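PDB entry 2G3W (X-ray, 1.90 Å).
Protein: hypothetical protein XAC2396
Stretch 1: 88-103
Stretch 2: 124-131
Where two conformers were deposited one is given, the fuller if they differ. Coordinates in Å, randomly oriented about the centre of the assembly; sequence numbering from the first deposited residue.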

# COMPACT_ATOMS: atom_id res chain seq x y z
N ASP A 88 0.53 -5.92 -21.27
CA ASP A 88 -0.69 -5.41 -21.84
C ASP A 88 -1.92 -6.00 -21.14
O ASP A 88 -1.81 -6.93 -20.32
CB ASP A 88 -0.70 -5.56 -23.38
CG ASP A 88 -0.96 -7.00 -23.87
OD1 ASP A 88 -1.22 -7.94 -23.08
OD2 ASP A 88 -0.95 -7.19 -25.09
N GLU A 89 -3.07 -5.43 -21.43
CA GLU A 89 -4.33 -5.82 -20.81
C GLU A 89 -4.64 -7.32 -20.88
O GLU A 89 -5.18 -7.88 -19.94
CB GLU A 89 -5.46 -5.04 -21.48
CG GLU A 89 -5.23 -3.57 -21.33
CD GLU A 89 -6.47 -2.80 -21.62
OE1 GLU A 89 -7.38 -2.82 -20.76
OE2 GLU A 89 -6.52 -2.18 -22.69
N SER A 90 -4.30 -7.95 -22.01
CA SER A 90 -4.63 -9.35 -22.22
C SER A 90 -3.72 -10.23 -21.38
O SER A 90 -4.13 -11.29 -20.93
CB SER A 90 -4.46 -9.72 -23.68
OG SER A 90 -5.57 -9.24 -24.44
N ARG A 91 -2.48 -9.80 -21.22
CA ARG A 91 -1.50 -10.50 -20.39
C ARG A 91 -1.93 -10.33 -18.92
O ARG A 91 -1.86 -11.26 -18.14
CB ARG A 91 -0.11 -9.90 -20.61
CG ARG A 91 1.04 -10.89 -20.79
CD ARG A 91 1.00 -12.07 -19.78
NE ARG A 91 2.33 -12.58 -19.40
CZ ARG A 91 2.87 -13.72 -19.83
NH1 ARG A 91 2.23 -14.52 -20.67
NH2 ARG A 91 4.09 -14.06 -19.41
N VAL A 92 -2.42 -9.14 -18.56
CA VAL A 92 -2.88 -8.95 -17.18
C VAL A 92 -4.11 -9.83 -16.92
O VAL A 92 -4.16 -10.55 -15.91
CB VAL A 92 -3.12 -7.47 -16.82
CG1 VAL A 92 -3.69 -7.35 -15.41
CG2 VAL A 92 -1.81 -6.75 -16.84
N ARG A 93 -5.07 -9.81 -17.85
CA ARG A 93 -6.28 -10.60 -17.69
C ARG A 93 -5.97 -12.08 -17.53
O ARG A 93 -6.51 -12.73 -16.64
CB ARG A 93 -7.23 -10.39 -18.87
CG ARG A 93 -8.65 -10.81 -18.56
CD ARG A 93 -9.51 -10.87 -19.80
NE ARG A 93 -8.95 -11.70 -20.87
CZ ARG A 93 -8.83 -13.03 -20.83
NH1 ARG A 93 -9.21 -13.72 -19.76
NH2 ARG A 93 -8.33 -13.67 -21.88
N LYS A 94 -5.11 -12.60 -18.41
CA LYS A 94 -4.66 -13.99 -18.40
C LYS A 94 -4.05 -14.37 -17.05
O LYS A 94 -4.40 -15.42 -16.47
CB LYS A 94 -3.61 -14.21 -19.51
CG LYS A 94 -3.04 -15.66 -19.55
CD LYS A 94 -1.61 -15.75 -20.12
N ALA A 95 -3.14 -13.54 -16.55
CA ALA A 95 -2.45 -13.91 -15.31
C ALA A 95 -3.45 -14.03 -14.13
O ALA A 95 -3.40 -14.98 -13.37
CB ALA A 95 -1.33 -12.93 -15.00
N CYS A 96 -4.41 -13.09 -14.03
CA CYS A 96 -5.39 -13.14 -12.94
C CYS A 96 -6.32 -14.34 -13.06
O CYS A 96 -6.77 -14.94 -12.05
CB CYS A 96 -6.19 -11.85 -12.86
SG CYS A 96 -5.30 -10.53 -11.97
N ASN A 97 -6.61 -14.70 -14.29
CA ASN A 97 -7.49 -15.81 -14.55
C ASN A 97 -6.76 -17.14 -14.36
O ASN A 97 -7.39 -18.12 -13.99
CB ASN A 97 -8.08 -15.67 -15.95
CG ASN A 97 -9.13 -16.68 -16.24
OD1 ASN A 97 -10.17 -16.74 -15.58
ND2 ASN A 97 -8.89 -17.50 -17.25
N ARG A 98 -5.44 -17.16 -14.55
CA ARG A 98 -4.68 -18.41 -14.54
C ARG A 98 -4.05 -18.79 -13.19
O ARG A 98 -3.68 -19.95 -12.99
CB ARG A 98 -3.59 -18.39 -15.61
CG ARG A 98 -3.98 -19.09 -16.90
CD ARG A 98 -3.27 -20.44 -17.05
NE ARG A 98 -1.85 -20.26 -17.29
CZ ARG A 98 -1.27 -20.25 -18.50
NH1 ARG A 98 -1.99 -20.43 -19.60
NH2 ARG A 98 0.04 -20.07 -18.60
N SER A 99 -3.95 -17.83 -12.27
CA SER A 99 -3.18 -18.04 -11.05
C SER A 99 -3.94 -17.50 -9.85
O SER A 99 -4.77 -16.59 -9.99
CB SER A 99 -1.76 -17.39 -11.20
OG SER A 99 -1.03 -17.26 -9.98
N ARG A 100 -3.68 -18.08 -8.68
CA ARG A 100 -4.32 -17.70 -7.43
C ARG A 100 -4.04 -16.22 -7.12
O ARG A 100 -4.95 -15.47 -6.75
CB ARG A 100 -3.83 -18.60 -6.29
CG ARG A 100 -4.66 -18.60 -4.99
CD ARG A 100 -3.87 -19.25 -3.77
NE ARG A 100 -2.47 -18.77 -3.74
CZ ARG A 100 -2.08 -17.52 -3.44
NH1 ARG A 100 -2.99 -16.61 -3.09
NH2 ARG A 100 -0.78 -17.20 -3.49
N GLU A 101 -2.78 -15.83 -7.28
CA GLU A 101 -2.36 -14.45 -7.16
C GLU A 101 -1.50 -14.10 -8.38
O GLU A 101 -0.66 -14.90 -8.78
CB GLU A 101 -1.54 -14.21 -5.87
CG GLU A 101 -1.14 -12.69 -5.68
CD GLU A 101 -0.33 -12.39 -4.40
OE1 GLU A 101 -0.60 -12.96 -3.33
OE2 GLU A 101 0.59 -11.55 -4.45
N ALA A 102 -1.75 -12.93 -8.97
CA ALA A 102 -0.95 -12.43 -10.07
C ALA A 102 -0.26 -11.19 -9.57
O ALA A 102 -0.85 -10.45 -8.76
CB ALA A 102 -1.84 -12.10 -11.28
N VAL A 103 0.98 -10.99 -10.00
CA VAL A 103 1.76 -9.80 -9.63
C VAL A 103 2.35 -9.17 -10.89
O VAL A 103 2.93 -9.86 -11.74
CB VAL A 103 2.93 -10.19 -8.67
CG1 VAL A 103 3.70 -8.95 -8.11
CG2 VAL A 103 2.39 -11.09 -7.50
N GLY A 124 -9.04 -2.28 -11.07
CA GLY A 124 -9.95 -2.52 -9.94
C GLY A 124 -10.94 -3.67 -10.18
O GLY A 124 -11.51 -4.19 -9.21
N ARG A 125 -11.12 -4.06 -11.45
CA ARG A 125 -12.00 -5.23 -11.84
C ARG A 125 -11.39 -6.56 -11.36
O ARG A 125 -12.06 -7.60 -11.36
CB ARG A 125 -12.17 -5.29 -13.38
CG ARG A 125 -10.83 -5.52 -14.13
CD ARG A 125 -10.93 -5.53 -15.66
NE ARG A 125 -11.38 -6.84 -16.18
CZ ARG A 125 -11.55 -7.14 -17.47
NH1 ARG A 125 -11.30 -6.23 -18.41
NH2 ARG A 125 -11.96 -8.35 -17.83
N TYR A 126 -10.12 -6.54 -10.97
CA TYR A 126 -9.45 -7.79 -10.51
C TYR A 126 -9.31 -7.83 -8.99
O TYR A 126 -8.96 -6.82 -8.40
CB TYR A 126 -8.07 -7.97 -11.14
CG TYR A 126 -8.08 -7.95 -12.67
CD1 TYR A 126 -8.62 -9.01 -13.39
CD2 TYR A 126 -7.50 -6.90 -13.36
CE1 TYR A 126 -8.64 -9.00 -14.78
CE2 TYR A 126 -7.47 -6.89 -14.74
CZ TYR A 126 -8.07 -7.94 -15.44
OH TYR A 126 -8.09 -7.93 -16.81
N ARG A 127 -9.54 -8.98 -8.36
CA ARG A 127 -9.42 -9.07 -6.89
C ARG A 127 -8.15 -9.85 -6.39
O ARG A 127 -7.85 -9.87 -5.18
CB ARG A 127 -10.74 -9.58 -6.24
CG ARG A 127 -10.99 -11.08 -6.46
CD ARG A 127 -12.23 -11.62 -5.74
NE ARG A 127 -12.60 -10.94 -4.49
CZ ARG A 127 -12.22 -11.30 -3.26
NH1 ARG A 127 -11.41 -12.32 -3.07
NH2 ARG A 127 -12.63 -10.60 -2.21
N ASN A 128 -7.41 -10.46 -7.31
CA ASN A 128 -6.28 -11.32 -6.95
C ASN A 128 -5.00 -10.79 -7.58
O ASN A 128 -4.02 -11.51 -7.75
CB ASN A 128 -6.54 -12.76 -7.39
CG ASN A 128 -6.67 -12.92 -8.92
OD1 ASN A 128 -7.15 -12.02 -9.61
ND2 ASN A 128 -6.25 -14.08 -9.43
N LEU A 129 -5.02 -9.51 -7.90
CA LEU A 129 -3.90 -8.85 -8.54
C LEU A 129 -3.12 -8.00 -7.56
O LEU A 129 -3.71 -7.29 -6.75
CB LEU A 129 -4.44 -7.97 -9.68
CG LEU A 129 -3.45 -7.06 -10.43
CD1 LEU A 129 -2.35 -7.86 -11.08
CD2 LEU A 129 -4.26 -6.29 -11.49
N ARG A 130 -1.80 -8.10 -7.60
CA ARG A 130 -0.90 -7.21 -6.87
C ARG A 130 -0.08 -6.40 -7.88
O ARG A 130 0.54 -6.97 -8.78
CB ARG A 130 0.03 -8.05 -5.96
CG ARG A 130 1.05 -7.22 -5.16
CD ARG A 130 1.97 -8.18 -4.31
NE ARG A 130 1.13 -8.85 -3.33
CZ ARG A 130 0.72 -8.31 -2.18
NH1 ARG A 130 1.07 -7.07 -1.82
NH2 ARG A 130 -0.07 -9.00 -1.40
N VAL A 131 -0.10 -5.07 -7.78
CA VAL A 131 0.69 -4.26 -8.69
C VAL A 131 1.66 -3.48 -7.83
O VAL A 131 1.25 -2.83 -6.84
CB VAL A 131 -0.17 -3.28 -9.57
CG1 VAL A 131 0.78 -2.38 -10.46
CG2 VAL A 131 -1.14 -4.06 -10.45
O HOH W 1 -6.93 -6.55 -18.52

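The first stretch runs as a helix, turns at Ser 99 and leaves as a short strand; the second approaches as loop and becomes a strand beside it. The two strands are parallel, their N-to-C directions 21° apart, with Ala 102 paired to Leu 129 and Val 103 to Arg 130. Two backbone bonds fix this register, and both belong to Ala 102: its N donates to Asn 128 O at 2.9 Å, and its O accepts from Arg 130 N at 2.8 Å. This is the parallel rule in miniature, one residue spending its N and O on two partners that flank Leu 129. CA-H...O contacts add to the ladder, Glu 101 CA to Asn 128 O at 3.4 Å and Val 103 CA to Arg 130 O at 3.2 Å.

Near its end the helix leaves carbonyls without the amides of a following turn, and Asn 128 serves one of them, Cys 96 O, as well as Arg 100 O just past the helix. Asn 128 ND2 donates to Cys 96 O at 2.8 Å, with a nearly straight N-H...O angle of 164°, and to Arg 100 O at 3.3 Å. Ser 99 O also lies 3.0 Å from Asn 128 ND2, so the amide sits among three carbonyls, one from the last turn of the helix and two from just beyond it. With its backbone O bound to Ala 102 N as well, Asn 128 ties the end of the helix and the start of the strand to one residue. The turn has its own brace: Ser 99 OG donates to Glu 101 O at 2.7 Å. At the other end of the helix, Asp 88 is the N-cap, Asp 88 OD1 accepting from Arg 91 N at 2.9 Å, one of the early amides that no preceding turn can satisfy.

Charge is paired alongside the strands. Arg 130 NE donates to Glu 101 OE2 at 3.0 Å in a salt bridge, the carboxylate lying at the guanidinium edge, near its plane, where the N-H bonds point. The CA-to-CB bond of Glu 101 leaves sideways, but the extended side chain, t at chi1 and chi2, brings its end nearer to the other stretch.

The helix packs against the second stretch through Val 92 and Cys 96, one turn apart and both pointing toward it. Val 92 CG1 meets Tyr 126 CE2 at 3.9 Å and Leu 129 CD2 at 4.1 Å. Cys 96 CB lies 3.8 Å from Tyr 126 CD1, while Cys 96 SG reaches Leu 129 CB at 3.5 Å and stands 4.3 Å from the centroid of the Tyr 126 ring, obliquely placed. Ala 102 points to the same face of the sheet as Leu 129, Ala 102 CB 4.3 Å from Leu 129 CD1, so Leu 129 links helix and strand in one apolar cluster.

The polar end of Tyr 126 is handled by solvent. Tyr 126 OH is 4.3 Å from Glu 89 O, too far for a direct bond, and a water closes the gap, donating to Glu 89 O at 2.6 Å and hydrogen-bonded to Tyr 126 OH at 2.5 Å.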